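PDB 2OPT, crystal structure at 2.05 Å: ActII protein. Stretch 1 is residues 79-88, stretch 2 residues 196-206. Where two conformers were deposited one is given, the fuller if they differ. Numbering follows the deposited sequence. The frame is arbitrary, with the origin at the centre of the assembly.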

ATOM      1  N   VAL A  79     -15.069 -13.264   3.623  1.00 29.46           N
ATOM      2  CA  VAL A  79     -13.881 -12.396   3.639  1.00 29.80           C
ATOM      3  C   VAL A  79     -13.899 -11.539   2.370  1.00 28.68           C
ATOM      4  O   VAL A  79     -13.813 -10.320   2.429  1.00 30.46           O
ATOM      5  CB  VAL A  79     -12.595 -13.242   3.779  1.00 30.38           C
ATOM      6  CG1 VAL A  79     -11.366 -12.350   3.900  1.00 32.41           C
ATOM      7  CG2 VAL A  79     -12.680 -14.053   5.054  1.00 28.95           C
ATOM      8  N   LYS A  80     -14.031 -12.140   1.210  1.00 28.76           N
ATOM      9  CA  LYS A  80     -14.277 -11.334   0.010  1.00 28.97           C
ATOM     10  C   LYS A  80     -15.303 -10.251   0.205  1.00 28.21           C
ATOM     11  O   LYS A  80     -15.045  -9.079  -0.126  1.00 27.46           O
ATOM     12  CB  LYS A  80     -14.706 -12.233  -1.144  1.00 29.84           C
ATOM     13  CG  LYS A  80     -13.546 -13.118  -1.593  1.00 33.15           C
ATOM     14  CD  LYS A  80     -13.914 -13.990  -2.798  1.00 40.08           C
ATOM     15  CE  LYS A  80     -12.632 -14.683  -3.302  1.00 39.61           C
ATOM     16  NZ  LYS A  80     -13.023 -15.526  -4.448  1.00 48.64           N
ATOM     17  N   GLU A  81     -16.470 -10.638   0.725  1.00 29.07           N
ATOM     18  CA  GLU A  81     -17.621  -9.734   0.934  0.50 29.04           C
ATOM     19  C   GLU A  81     -17.241  -8.524   1.766  1.00 29.04           C
ATOM     20  O   GLU A  81     -17.599  -7.382   1.454  1.00 26.55           O
ATOM     21  CB  GLU A  81     -18.757 -10.459   1.671  0.50 30.43           C
ATOM     22  CG  GLU A  81     -19.801  -9.486   2.307  0.50 32.16           C
ATOM     23  CD  GLU A  81     -20.828 -10.149   3.255  0.50 31.36           C
ATOM     24  OE1 GLU A  81     -20.858 -11.384   3.385  0.50 27.39           O
ATOM     25  OE2 GLU A  81     -21.632  -9.395   3.851  0.50 36.41           O
ATOM     26  N   MET A  82     -16.560  -8.791   2.877  1.00 28.09           N
ATOM     27  CA  MET A  82     -16.111  -7.744   3.786  1.00 30.19           C
ATOM     28  C   MET A  82     -15.087  -6.825   3.127  1.00 29.15           C
ATOM     29  O   MET A  82     -15.067  -5.621   3.381  1.00 28.94           O
ATOM     30  CB  MET A  82     -15.523  -8.363   5.057  1.00 30.59           C
ATOM     31  CG  MET A  82     -14.511  -7.486   5.772  1.00 34.41           C
ATOM     32  SD  MET A  82     -13.506  -8.417   6.944  1.00 39.88           S
ATOM     33  CE  MET A  82     -12.088  -8.822   5.928  1.00 36.90           C
ATOM     34  N   CYS A  83     -14.238  -7.398   2.280  1.00 28.21           N
ATOM     35  CA  CYS A  83     -13.231  -6.622   1.565  1.00 26.25           C
ATOM     36  C   CYS A  83     -13.872  -5.744   0.496  1.00 26.23           C
ATOM     37  O   CYS A  83     -13.468  -4.599   0.294  1.00 26.46           O
ATOM     38  CB  CYS A  83     -12.190  -7.546   0.932  1.00 27.48           C
ATOM     39  SG  CYS A  83     -11.015  -8.261   2.103  1.00 26.16           S
ATOM     40  N   ARG A  84     -14.873  -6.291  -0.187  1.00 26.45           N
ATOM     41  CA  ARG A  84     -15.605  -5.548  -1.204  1.00 25.55           C
ATOM     42  C   ARG A  84     -16.359  -4.377  -0.584  1.00 23.52           C
ATOM     43  O   ARG A  84     -16.500  -3.319  -1.198  1.00 24.18           O
ATOM     44  CB  ARG A  84     -16.576  -6.469  -1.944  1.00 26.02           C
ATOM     45  CG  ARG A  84     -15.909  -7.397  -2.950  1.00 26.40           C
ATOM     46  CD  ARG A  84     -16.941  -8.172  -3.759  1.00 29.34           C
ATOM     47  NE  ARG A  84     -16.397  -9.412  -4.304  1.00 37.10           N
ATOM     48  CZ  ARG A  84     -16.915 -10.616  -4.082  1.00 36.35           C
ATOM     49  NH1 ARG A  84     -16.355 -11.691  -4.620  1.00 40.41           N
ATOM     50  NH2 ARG A  84     -17.994 -10.747  -3.323  1.00 37.55           N
ATOM     51  N   SER A  85     -16.838  -4.574   0.639  1.00 23.58           N
ATOM     52  CA  SER A  85     -17.515  -3.501   1.401  1.00 25.30           C
ATOM     53  C   SER A  85     -16.605  -2.321   1.753  1.00 24.72           C
ATOM     54  O   SER A  85     -16.974  -1.146   1.641  1.00 23.76           O
ATOM     55  CB  SER A  85     -18.118  -4.086   2.698  1.00 27.15           C
ATOM     56  OG  SER A  85     -19.103  -3.216   3.272  1.00 29.89           O
ATOM     57  N   LEU A  86     -15.395  -2.627   2.180  1.00 24.11           N
ATOM     58  CA  LEU A  86     -14.418  -1.620   2.403  1.00 24.38           C
ATOM     59  C   LEU A  86     -14.066  -0.868   1.133  1.00 25.47           C
ATOM     60  O   LEU A  86     -13.946   0.362   1.140  1.00 24.81           O
ATOM     61  CB  LEU A  86     -13.137  -2.302   2.912  1.00 24.38           C
ATOM     62  CG  LEU A  86     -12.079  -1.340   3.425  1.00 27.96           C
ATOM     63  CD1 LEU A  86     -12.527  -0.384   4.568  1.00 30.24           C
ATOM     64  CD2 LEU A  86     -10.883  -2.161   3.889  1.00 26.17           C
ATOM     65  N   ARG A  87     -13.936  -1.591   0.025  1.00 26.46           N
ATOM     66  CA  ARG A  87     -13.612  -0.975  -1.243  1.00 28.18           C
ATOM     67  C   ARG A  87     -14.706  -0.031  -1.664  1.00 28.87           C
ATOM     68  O   ARG A  87     -14.451   1.048  -2.168  1.00 30.25           O
ATOM     69  CB  ARG A  87     -13.385  -2.067  -2.321  1.00 29.08           C
ATOM     70  CG  ARG A  87     -13.133  -1.504  -3.723  1.00 30.13           C
ATOM     71  CD  ARG A  87     -13.217  -2.588  -4.845  1.00 33.12           C
ATOM     72  NE  ARG A  87     -12.714  -2.107  -6.152  1.00 34.64           N
ATOM     73  CZ  ARG A  87     -13.169  -2.543  -7.309  1.00 35.79           C
ATOM     74  NH1 ARG A  87     -14.129  -3.458  -7.356  1.00 36.02           N
ATOM     75  NH2 ARG A  87     -12.678  -2.053  -8.418  1.00 40.68           N
ATOM     76  N   ARG A  88     -15.949  -0.459  -1.461  1.00 28.35           N
ATOM     77  CA  ARG A  88     -17.147   0.312  -1.804  0.60 28.46           C
ATOM     78  C   ARG A  88     -17.090   1.672  -1.111  1.00 29.46           C
ATOM     79  O   ARG A  88     -17.344   2.716  -1.709  1.00 31.07           O
ATOM     80  CB  ARG A  88     -18.348  -0.497  -1.320  0.60 27.68           C
ATOM     81  CG  ARG A  88     -19.753  -0.015  -1.711  0.60 30.53           C
ATOM     82  CD  ARG A  88     -20.725  -1.125  -1.392  0.60 29.47           C
ATOM     83  NE  ARG A  88     -20.459  -2.272  -2.237  0.60 28.06           N
ATOM     84  CZ  ARG A  88     -20.354  -3.526  -1.815  0.60 32.83           C
ATOM     85  NH1 ARG A  88     -20.082  -4.483  -2.703  0.60 28.30           N
ATOM     86  NH2 ARG A  88     -20.590  -3.826  -0.540  0.60 31.08           N
ATOM     87  N   ASP A 196      -8.057  -3.799 -15.567  1.00 58.80           N
ATOM     88  CA  ASP A 196      -9.066  -2.964 -14.974  1.00 58.67           C
ATOM     89  C   ASP A 196      -9.085  -3.183 -13.482  1.00 53.15           C
ATOM     90  O   ASP A 196      -8.711  -4.258 -13.008  1.00 49.83           O
ATOM     91  CB  ASP A 196     -10.435  -3.156 -15.606  1.00 63.32           C
ATOM     92  CG  ASP A 196     -10.977  -4.548 -15.433  1.00 64.44           C
ATOM     93  OD1 ASP A 196     -10.416  -5.479 -16.048  1.00 68.28           O
ATOM     94  OD2 ASP A 196     -11.990  -4.690 -14.725  1.00 66.08           O
ATOM     95  N   SER A 197      -9.491  -2.148 -12.756  1.00 52.72           N
ATOM     96  CA  SER A 197      -9.572  -2.179 -11.299  1.00 51.09           C
ATOM     97  C   SER A 197     -10.292  -3.380 -10.716  1.00 46.90           C
ATOM     98  O   SER A 197      -9.856  -3.945  -9.731  1.00 47.53           O
ATOM     99  CB  SER A 197     -10.218  -0.883 -10.792  1.00 54.57           C
ATOM    100  OG  SER A 197      -9.282   0.174 -10.988  1.00 64.24           O
ATOM    101  N   ASP A 198     -11.452  -3.712 -11.266  1.00 43.11           N
ATOM    102  CA  ASP A 198     -12.255  -4.820 -10.771  1.00 41.51           C
ATOM    103  C   ASP A 198     -11.445  -6.116 -10.859  1.00 39.73           C
ATOM    104  O   ASP A 198     -11.416  -6.935  -9.936  1.00 38.14           O
ATOM    105  CB  ASP A 198     -13.487  -4.958 -11.626  1.00 43.65           C
ATOM    106  CG  ASP A 198     -14.586  -3.950 -11.272  1.00 46.12           C
ATOM    107  OD1 ASP A 198     -14.422  -3.149 -10.336  1.00 45.34           O
ATOM    108  OD2 ASP A 198     -15.643  -3.964 -11.958  1.00 52.84           O
ATOM    109  N   ARG A 199     -10.764  -6.278 -11.978  1.00 39.20           N
ATOM    110  CA  ARG A 199     -10.045  -7.477 -12.244  1.00 37.59           C
ATOM    111  C   ARG A 199      -8.884  -7.558 -11.283  1.00 36.08           C
ATOM    112  O   ARG A 199      -8.746  -8.579 -10.657  1.00 35.94           O
ATOM    113  CB  ARG A 199      -9.577  -7.520 -13.707  1.00 39.36           C
ATOM    114  CG  ARG A 199      -8.895  -8.843 -14.145  1.00 40.69           C
ATOM    115  CD  ARG A 199      -9.742 -10.089 -13.826  1.00 44.43           C
ATOM    116  NE  ARG A 199      -9.001 -11.288 -14.230  1.00 48.91           N
ATOM    117  CZ  ARG A 199      -9.132 -12.510 -13.709  1.00 48.87           C
ATOM    118  NH1 ARG A 199     -10.000 -12.754 -12.730  1.00 46.89           N
ATOM    119  NH2 ARG A 199      -8.378 -13.497 -14.186  1.00 52.01           N
ATOM    120  N   ARG A 200      -8.086  -6.489 -11.140  1.00 35.23           N
ATOM    121  CA  ARG A 200      -6.943  -6.473 -10.190  1.00 35.14           C
ATOM    122  C   ARG A 200      -7.459  -6.734  -8.793  1.00 32.57           C
ATOM    123  O   ARG A 200      -7.008  -7.606  -8.112  1.00 32.11           O
ATOM    124  CB  ARG A 200      -6.280  -5.094 -10.126  1.00 36.93           C
ATOM    125  CG  ARG A 200      -5.535  -4.618 -11.339  1.00 40.90           C
ATOM    126  CD  ARG A 200      -5.270  -3.074 -11.257  1.00 41.82           C
ATOM    127  NE  ARG A 200      -4.429  -2.718 -10.119  1.00 50.01           N
ATOM    128  CZ  ARG A 200      -3.109  -2.923 -10.073  1.00 52.71           C
ATOM    129  NH1 ARG A 200      -2.489  -3.477 -11.117  1.00 51.90           N
ATOM    130  NH2 ARG A 200      -2.407  -2.592  -8.986  1.00 58.61           N
ATOM    131  N   PHE A 201      -8.478  -6.007  -8.382  1.00 32.75           N
ATOM    132  CA  PHE A 201      -9.048  -6.250  -7.065  1.00 32.16           C
ATOM    133  C   PHE A 201      -9.432  -7.725  -6.812  1.00 32.14           C
ATOM    134  O   PHE A 201      -9.117  -8.281  -5.769  1.00 31.36           O
ATOM    135  CB  PHE A 201     -10.266  -5.375  -6.812  1.00 33.36           C
ATOM    136  CG  PHE A 201     -10.673  -5.348  -5.370  1.00 31.19           C
ATOM    137  CD1 PHE A 201      -9.942  -4.645  -4.451  1.00 34.27           C
ATOM    138  CD2 PHE A 201     -11.785  -6.072  -4.947  1.00 35.19           C
ATOM    139  CE1 PHE A 201     -10.298  -4.651  -3.115  1.00 38.19           C
ATOM    140  CE2 PHE A 201     -12.171  -6.079  -3.604  1.00 37.71           C
ATOM    141  CZ  PHE A 201     -11.446  -5.364  -2.702  1.00 38.18           C
ATOM    142  N   GLU A 202     -10.128  -8.359  -7.752  0.60 32.38           N
ATOM    143  CA  GLU A 202     -10.564  -9.720  -7.484  0.60 33.04           C
ATOM    144  C   GLU A 202      -9.400 -10.711  -7.487  0.60 32.55           C
ATOM    145  O   GLU A 202      -9.310 -11.562  -6.585  0.60 32.58           O
ATOM    146  CB  GLU A 202     -11.731 -10.142  -8.391  0.60 35.36           C
ATOM    147  CG  GLU A 202     -13.076  -9.395  -8.111  0.60 35.93           C
ATOM    148  CD  GLU A 202     -13.704  -9.563  -6.702  0.60 36.22           C
ATOM    149  OE1 GLU A 202     -13.715 -10.667  -6.082  0.60 32.60           O
ATOM    150  OE2 GLU A 202     -14.251  -8.545  -6.232  0.60 37.04           O
ATOM    151  N   LEU A 203      -8.454 -10.546  -8.421  1.00 32.00           N
ATOM    152  CA  LEU A 203      -7.256 -11.367  -8.421  1.00 31.66           C
ATOM    153  C   LEU A 203      -6.505 -11.248  -7.106  1.00 29.99           C
ATOM    154  O   LEU A 203      -6.129 -12.265  -6.530  1.00 29.77           O
ATOM    155  CB  LEU A 203      -6.287 -10.958  -9.557  1.00 32.30           C
ATOM    156  CG  LEU A 203      -6.473 -11.606 -10.898  1.00 38.41           C
ATOM    157  CD1 LEU A 203      -5.550 -10.987 -11.984  1.00 40.48           C
ATOM    158  CD2 LEU A 203      -6.194 -13.115 -10.743  1.00 39.81           C
ATOM    159  N   GLY A 204      -6.239 -10.032  -6.638  1.00 28.40           N
ATOM    160  CA  GLY A 204      -5.469  -9.878  -5.374  1.00 27.17           C
ATOM    161  C   GLY A 204      -6.243 -10.454  -4.191  1.00 28.15           C
ATOM    162  O   GLY A 204      -5.676 -11.021  -3.283  1.00 29.08           O
ATOM    163  N   LEU A 205      -7.565 -10.249  -4.151  1.00 26.81           N
ATOM    164  CA  LEU A 205      -8.393 -10.898  -3.138  1.00 28.89           C
ATOM    165  C   LEU A 205      -8.240 -12.442  -3.152  1.00 30.16           C
ATOM    166  O   LEU A 205      -8.017 -13.031  -2.129  1.00 30.12           O
ATOM    167  CB  LEU A 205      -9.884 -10.497  -3.368  1.00 29.72           C
ATOM    168  CG  LEU A 205     -10.814 -10.332  -2.194  1.00 32.97           C
ATOM    169  CD1 LEU A 205     -10.162  -9.517  -1.119  1.00 43.33           C
ATOM    170  CD2 LEU A 205     -12.183  -9.686  -2.703  1.00 37.09           C
ATOM    171  N   GLU A 206      -8.383 -13.058  -4.331  0.60 31.10           N
ATOM    172  CA  GLU A 206      -8.246 -14.507  -4.503  0.60 31.30           C
ATOM    173  C   GLU A 206      -6.901 -14.964  -3.971  0.60 31.61           C
ATOM    174  O   GLU A 206      -6.813 -15.910  -3.172  0.60 32.29           O
ATOM    175  CB  GLU A 206      -8.361 -14.848  -5.994  0.60 32.93           C
ATOM    176  CG  GLU A 206      -9.807 -14.859  -6.483  0.60 33.05           C
ATOM    177  CD  GLU A 206      -9.979 -15.135  -7.965  0.60 36.42           C
ATOM    178  OE1 GLU A 206      -8.976 -15.417  -8.693  0.60 36.28           O
ATOM    179  OE2 GLU A 206     -11.161 -15.078  -8.398  0.60 36.94           O
TER

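Two helical segments of one ActII chain, at least 110 residues apart in sequence wherever they touch, pack with their axes 10.9 Å apart at closest approach and their N-to-C directions at 142°. The two run roughly antiparallel but are clearly splayed: the CA atoms of Lys80 and Leu205 lie 6.7 Å apart, whereas those of Arg84 and Phe201 are separated by 8.8 Å. Three residues, Arg87, Phe201 and Leu205, account for much of the 505 Å² buried between the segments.

Arg87 contributes the most, 104 Å². Its CA-to-CB bond points toward the second helix, and chi1 to chi3 are all t, so the side chain is extended and can span the wider end of the contact. On the way its aliphatic part crosses the aromatic ring of Phe201: CD of Arg87 sits 3.6 Å from the ring centroid of Phe201 and only 5° off the ring normal, a CH-pi contact over the face. The guanidinium continues to Asp198, near the start of the second helix, where OD1 of Asp198 accepts hydrogen bonds from both NH2 (2.8 Å) and NH1 (3.0 Å) of Arg87. Both bonds belong to one salt bridge, and the carboxylate oxygen lies at the guanidinium edge, where the N-H groups can reach it. One arginine thus lays CD over the ring of Phe201, with Phe201 CG over one face of its guanidinium, and uses the guanidinium edge for the salt bridge to Asp198.

The CA-to-CB bond of Phe201 also points toward the first helix, and its chi1 is t. While one ring face receives Arg87, the ring edge meets the carbonyl of Cys83 and the side chain of Arg84, one turn earlier in the first helix than Arg87: CZ of Phe201 is 3.7 Å from O of Cys83, and CE2 of Phe201 is 4.0 Å from CG of Arg84. The carbonyl of Cys83 is already engaged within its own helix, accepting from N of Arg87 at 3.1 Å.

Leu205 fills the narrower end. Its CD1 packs 3.5 Å from CB of Cys83, while its CD2 approaches CA of Lys80 at 3.8 Å and CG of Lys80 at 3.9 Å, so the two methyls have different nearest neighbours and the leucine rests against the backbone of the first helix as well as its side chains.

A second salt bridge borders this apolar strip. Arg84 starts sideways, but its end comes nearer to the second helix, as does that of Glu202 to the first. NE of Arg84 donates to OE2 of Glu202 at 3.0 Å, and NH1 of Arg84 to OE1 of Glu202 at 3.2 Å, a paired arrangement that engages both carboxylate oxygens.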